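One contact in two related proteins. Structure 1 is beta-glucosidase from Chaetomella raphigera, which probably hydrolyses terminal, non-reducing beta-D-glucosyl residues with release of beta-D-glucose, as part of cellulose breakdown: PDB 6JXG (chain A, 1.90 Å), residues G227-D232 and G246-M251. Structure 2 is Exo-1,3/1,4-beta-glucanase from Pseudoalteromonas sp.: PDB 3USZ (chain B, 2.10 Å), residues G289-D294 and G316-M321. Structure 2 is superposed on structure 1 by the backbone atoms of these residues (RMSD 0.38 Å); each is numbered along its deposited sequence.

Structure 1 (6JXG).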
loop_
_atom_site.group_PDB
_atom_site.type_symbol
_atom_site.label_atom_id
_atom_site.label_comp_id
_atom_site.label_asym_id
_atom_site.label_seq_id
_atom_site.Cartn_x
_atom_site.Cartn_y
_atom_site.Cartn_z
ATOM N N GLY A 227 -4.546 18.997 8.732
ATOM C CA GLY A 227 -4.224 18.172 9.858
ATOM C C GLY A 227 -2.839 18.378 10.467
ATOM O O GLY A 227 -2.184 19.444 10.337
ATOM N N PHE A 228 -2.342 17.321 11.073
ATOM C CA PHE A 228 -1.176 17.392 11.876
ATOM C C PHE A 228 -0.149 16.355 11.391
ATOM O O PHE A 228 -0.509 15.334 10.812
ATOM C CB PHE A 228 -1.457 17.246 13.353
ATOM C CG PHE A 228 -1.834 15.901 13.777
ATOM C CD1 PHE A 228 -0.877 15.009 14.269
ATOM C CD2 PHE A 228 -3.197 15.515 13.765
ATOM C CE1 PHE A 228 -1.242 13.756 14.687
ATOM C CE2 PHE A 228 -3.570 14.275 14.210
ATOM C CZ PHE A 228 -2.606 13.373 14.715
ATOM N N VAL A 229 1.110 16.717 11.570
ATOM C CA VAL A 229 2.260 15.848 11.250
ATOM C C VAL A 229 2.825 15.210 12.491
ATOM O O VAL A 229 3.104 15.878 13.460
ATOM C CB VAL A 229 3.362 16.663 10.530
ATOM C CG1 VAL A 229 4.495 15.705 10.181
ATOM C CG2 VAL A 229 2.786 17.283 9.251
ATOM N N VAL A 230 2.984 13.877 12.454
ATOM C CA VAL A 230 3.514 13.121 13.544
ATOM C C VAL A 230 4.848 12.505 13.147
ATOM O O VAL A 230 5.055 12.146 11.987
ATOM C CB VAL A 230 2.489 12.128 14.030
ATOM C CG1 VAL A 230 2.048 11.132 12.946
ATOM C CG2 VAL A 230 3.020 11.413 15.249
ATOM N N SER A 231 5.774 12.374 14.098
ATOM C CA SER A 231 7.037 11.760 13.745
ATOM C C SER A 231 6.955 10.294 13.616
ATOM O O SER A 231 6.233 9.615 14.358
ATOM C CB SER A 231 8.144 12.135 14.729
ATOM O OG SER A 231 7.891 11.562 15.989
ATOM N N ASP A 232 7.810 9.739 12.744
ATOM C CA ASP A 232 8.068 8.336 12.890
ATOM C C ASP A 232 8.768 8.181 14.244
ATOM O O ASP A 232 9.187 9.177 14.866
ATOM C CB ASP A 232 8.844 7.780 11.680
ATOM C CG ASP A 232 8.623 6.288 11.445
ATOM O OD1 ASP A 232 8.273 5.573 12.401
ATOM O OD2 ASP A 232 8.858 5.811 10.294
ATOM N N GLY A 246 7.845 22.351 11.271
ATOM C CA GLY A 246 6.438 22.083 11.178
ATOM C C GLY A 246 5.952 20.733 11.710
ATOM O O GLY A 246 4.859 20.315 11.383
ATOM N N LEU A 247 6.753 20.057 12.507
ATOM C CA LEU A 247 6.324 18.864 13.185
ATOM C C LEU A 247 5.236 19.296 14.198
ATOM O O LEU A 247 5.327 20.389 14.753
ATOM C CB LEU A 247 7.429 18.152 13.890
ATOM C CG LEU A 247 7.183 16.843 14.621
ATOM C CD1 LEU A 247 6.779 15.785 13.597
ATOM C CD2 LEU A 247 8.402 16.370 15.403
ATOM N N ASP A 248 4.228 18.439 14.411
ATOM C CA ASP A 248 3.159 18.726 15.403
ATOM C C ASP A 248 3.113 17.785 16.572
ATOM O O ASP A 248 2.705 18.198 17.678
ATOM C CB ASP A 248 1.809 18.755 14.741
ATOM C CG ASP A 248 1.752 19.780 13.600
ATOM O OD1 ASP A 248 2.084 20.976 13.874
ATOM O OD2 ASP A 248 1.384 19.402 12.456
ATOM N N VAL A 249 3.516 16.547 16.371
ATOM C CA VAL A 249 3.509 15.564 17.437
ATOM C C VAL A 249 4.776 14.703 17.416
ATOM O O VAL A 249 5.140 14.141 16.378
ATOM C CB VAL A 249 2.315 14.598 17.315
ATOM C CG1 VAL A 249 2.272 13.607 18.489
ATOM C CG2 VAL A 249 1.007 15.371 17.253
ATOM N N ALA A 250 5.423 14.593 18.576
ATOM C CA ALA A 250 6.648 13.825 18.703
ATOM C C ALA A 250 6.371 12.476 19.311
ATOM O O ALA A 250 5.995 12.413 20.475
ATOM C CB ALA A 250 7.686 14.565 19.545
ATOM N N MET A 251 6.556 11.421 18.537
ATOM C CA MET A 251 6.320 10.083 19.037
ATOM C C MET A 251 7.609 9.246 19.004
ATOM O O MET A 251 8.318 9.332 18.039
ATOM C CB MET A 251 5.278 9.398 18.137
ATOM C CG MET A 251 3.867 9.861 18.415
ATOM S SD MET A 251 3.342 9.226 20.044
ATOM C CE MET A 251 2.367 10.618 20.583
#

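Structure 2 (3USZ).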
loop_
_atom_site.group_PDB
_atom_site.type_symbol
_atom_site.label_atom_id
_atom_site.label_comp_id
_atom_site.label_asym_id
_atom_site.label_seq_id
_atom_site.Cartn_x
_atom_site.Cartn_y
_atom_site.Cartn_z
ATOM N N GLY B 289 -4.272 19.208 8.495
ATOM C CA GLY B 289 -4.203 18.330 9.657
ATOM C C GLY B 289 -2.892 18.453 10.429
ATOM O O GLY B 289 -2.196 19.471 10.330
ATOM N N PHE B 290 -2.543 17.422 11.195
ATOM C CA PHE B 290 -1.318 17.457 12.009
ATOM C C PHE B 290 -0.230 16.504 11.513
ATOM O O PHE B 290 -0.525 15.429 10.987
ATOM C CB PHE B 290 -1.614 17.222 13.504
ATOM C CG PHE B 290 -2.037 15.810 13.850
ATOM C CD1 PHE B 290 -1.123 14.901 14.353
ATOM C CD2 PHE B 290 -3.352 15.402 13.696
ATOM C CE1 PHE B 290 -1.510 13.596 14.687
ATOM C CE2 PHE B 290 -3.753 14.097 14.024
ATOM C CZ PHE B 290 -2.831 13.198 14.517
ATOM N N VAL B 291 1.027 16.912 11.676
ATOM C CA VAL B 291 2.156 16.067 11.308
ATOM C C VAL B 291 2.658 15.297 12.517
ATOM O O VAL B 291 2.932 15.884 13.567
ATOM C CB VAL B 291 3.325 16.885 10.713
ATOM C CG1 VAL B 291 4.536 15.994 10.478
ATOM C CG2 VAL B 291 2.896 17.558 9.413
ATOM N N VAL B 292 2.763 13.979 12.379
ATOM C CA VAL B 292 3.348 13.168 13.436
ATOM C C VAL B 292 4.711 12.661 12.949
ATOM O O VAL B 292 4.864 12.347 11.769
ATOM C CB VAL B 292 2.412 11.994 13.854
ATOM C CG1 VAL B 292 2.136 11.049 12.670
ATOM C CG2 VAL B 292 2.999 11.236 15.032
ATOM N N SER B 293 5.708 12.625 13.839
ATOM C CA SER B 293 7.010 12.071 13.493
ATOM C C SER B 293 7.018 10.542 13.595
ATOM O O SER B 293 6.131 9.947 14.198
ATOM C CB SER B 293 8.111 12.662 14.370
ATOM O OG SER B 293 7.989 12.239 15.714
ATOM N N ASP B 294 8.023 9.916 12.995
ATOM C CA ASP B 294 8.194 8.467 13.097
ATOM C C ASP B 294 9.033 8.125 14.349
ATOM O O ASP B 294 9.506 9.018 15.050
ATOM C CB ASP B 294 8.802 7.903 11.793
ATOM C CG ASP B 294 8.374 6.449 11.509
ATOM O OD1 ASP B 294 8.036 5.724 12.461
ATOM O OD2 ASP B 294 8.379 6.026 10.332
ATOM N N GLY B 316 7.949 21.884 11.407
ATOM C CA GLY B 316 6.557 21.608 11.102
ATOM C C GLY B 316 5.986 20.322 11.691
ATOM O O GLY B 316 4.828 19.982 11.425
ATOM N N VAL B 317 6.776 19.597 12.480
ATOM C CA VAL B 317 6.230 18.435 13.192
ATOM C C VAL B 317 5.345 18.904 14.352
ATOM O O VAL B 317 5.755 19.754 15.141
ATOM C CB VAL B 317 7.331 17.512 13.730
ATOM C CG1 VAL B 317 6.720 16.417 14.600
ATOM C CG2 VAL B 317 8.139 16.899 12.578
ATOM N N ASP B 318 4.136 18.353 14.446
ATOM C CA ASP B 318 3.154 18.772 15.445
ATOM C C ASP B 318 3.031 17.821 16.643
ATOM O O ASP B 318 2.746 18.260 17.772
ATOM C CB ASP B 318 1.798 18.928 14.776
ATOM C CG ASP B 318 1.847 19.895 13.616
ATOM O OD1 ASP B 318 2.438 20.980 13.801
ATOM O OD2 ASP B 318 1.333 19.565 12.519
ATOM N N VAL B 319 3.220 16.526 16.391
ATOM C CA VAL B 319 3.222 15.510 17.449
ATOM C C VAL B 319 4.495 14.678 17.344
ATOM O O VAL B 319 4.816 14.151 16.278
ATOM C CB VAL B 319 1.988 14.577 17.385
ATOM C CG1 VAL B 319 2.108 13.434 18.415
ATOM C CG2 VAL B 319 0.708 15.372 17.598
ATOM N N ILE B 320 5.222 14.578 18.455
ATOM C CA ILE B 320 6.502 13.876 18.475
ATOM C C ILE B 320 6.368 12.440 19.018
ATOM O O ILE B 320 5.939 12.232 20.151
ATOM C CB ILE B 320 7.527 14.640 19.328
ATOM C CG1 ILE B 320 7.746 16.051 18.764
ATOM C CG2 ILE B 320 8.839 13.872 19.395
ATOM C CD1 ILE B 320 8.717 16.087 17.577
ATOM N N MET B 321 6.737 11.459 18.204
ATOM C CA MET B 321 6.721 10.059 18.636
ATOM C C MET B 321 8.010 9.782 19.409
ATOM O O MET B 321 9.038 9.470 18.803
ATOM C CB MET B 321 6.605 9.125 17.417
ATOM C CG MET B 321 6.302 7.649 17.740
ATOM S SD MET B 321 6.123 6.577 16.282
ATOM C CE MET B 321 4.627 7.200 15.522
HETATM O O HOH W 1 10.312 11.432 16.511
#

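Structure 1 (6JXG)
Asp-248 turns CG beside its own backbone N (chi1 -57°), which puts OD2 on Val-229 N at 2.8 Å, met on the anti side of the carboxylate; Ser-231, with OG set between the backbone N and the carbonyl carbon (chi1 68°), accepts from Met-251 N. The carboxylate also has salt bridges to Lys-220 and Arg-280, which probably balance its negative charge. This is the barrel wall of the family 3 N-terminal domain: 246-251 leaves helix 239-245 through a Schellman motif at Gly-246 and lies beside strand 228-231, with a single bridge between Val-230 and Val-249. Val-229 O takes both Asp-248 N and Val-249 N, and Ser-231 N bonds to Val-249 O. CG2 of Val-249 meets CD1 of Phe-228 at 3.5 Å. Leu-247 reaches across with CD1, 3.6 Å from Ser-231 N, while Ala-250 points its methyl away from the strand. Met-251, bent at chi2 and chi3, lays CG against Val-230 CG2 at 3.6 Å and brings CE back to Val-249 CG1. Ser-231 OG donates to Asp-232 O.

Structure 2 (3USZ)
With chi1 at -56°, Asp-318 swings CG next to its own backbone N and delivers OD2 to Val-291 N at 2.8 Å, on the anti side of the carboxylate; Ser-293, with OG set between the backbone N and the carbonyl carbon (chi1 68°), accepts from Met-321 N. Salt bridges to Arg-346 and Lys-282 probably balance the negative charge of Asp-318. Gly-316, just past the preceding helix, forms a Schellman motif, and a single bridge joins Val-292 to Val-319. Val-291 O takes both Asp-318 N and Val-319 N, and Ser-293 N bonds to Val-319 O. CG2 of Val-319 meets CD1 of Phe-290 at 3.8 Å. CG1 of Val-317 comes to 4.0 Å from Ser-293 N, while Ile-320 points its CB away from the strand. Met-321 is extended through chi2 and bends only at chi3; its CB and CE both lie 3.4 Å from Ser-293 O, and CE lies 4.4 Å from Val-292 CG2. A modelled water bonds to Ser-293 OG and donates to Asp-294 O and Met-321 O.

Comparison
Both proteins keep the backbone course and the polar frame: Asp-248(A) and Asp-318(B) take the N-H of Val-229(A) and Val-291(B), and the Ser-231(A) and Ser-293(B) hydroxyls accept from the N-H of Met-251(A) and Met-321(B). Phe-228(A), Val-230(A) and Val-249(A) coincide within the error with Phe-290(B), Val-292(B) and Val-319(B). At Leu-247(A) against Val-317(B) the CB atoms coincide, and CG of Leu-247(A) falls 0.6 Å apart from CG1 of Val-317(B). CD2 of Leu-247(A) has no counterpart in the valine, whereas CG2 of Val-317(B) is a branch that the leucine lacks; the touch on Ser-231(A) and Ser-293(B) is kept. Ile-320(B) carries CG1, CG2 and CD1 beyond a CB that coincides with that of Ala-250(A); CD1 of Ile-320(B) stands 2.2 Å apart from the place of Leu-247(A) CD2 after superposition, so the longer isoleucine may partly make up for the shorter valine. The methionine is turned: CG stands beside the backbone N in Met-251(A) (chi1 -77°) but anti to it in Met-321(B) (chi1 -169°); chi2 and chi3 differ too, and the CE atoms are 6.5 Å apart. The touch on Val-230(A) / Val-292(B) is kept, but that of Met-251(A) CE on Val-249(A) CG1, at 3.7 Å, has no match in structure 2. There Met-321(B) CB packs 3.7 Å from Asp-294(B) O, against 5.1 Å from Met-251(A) CB to Asp-232(A) O.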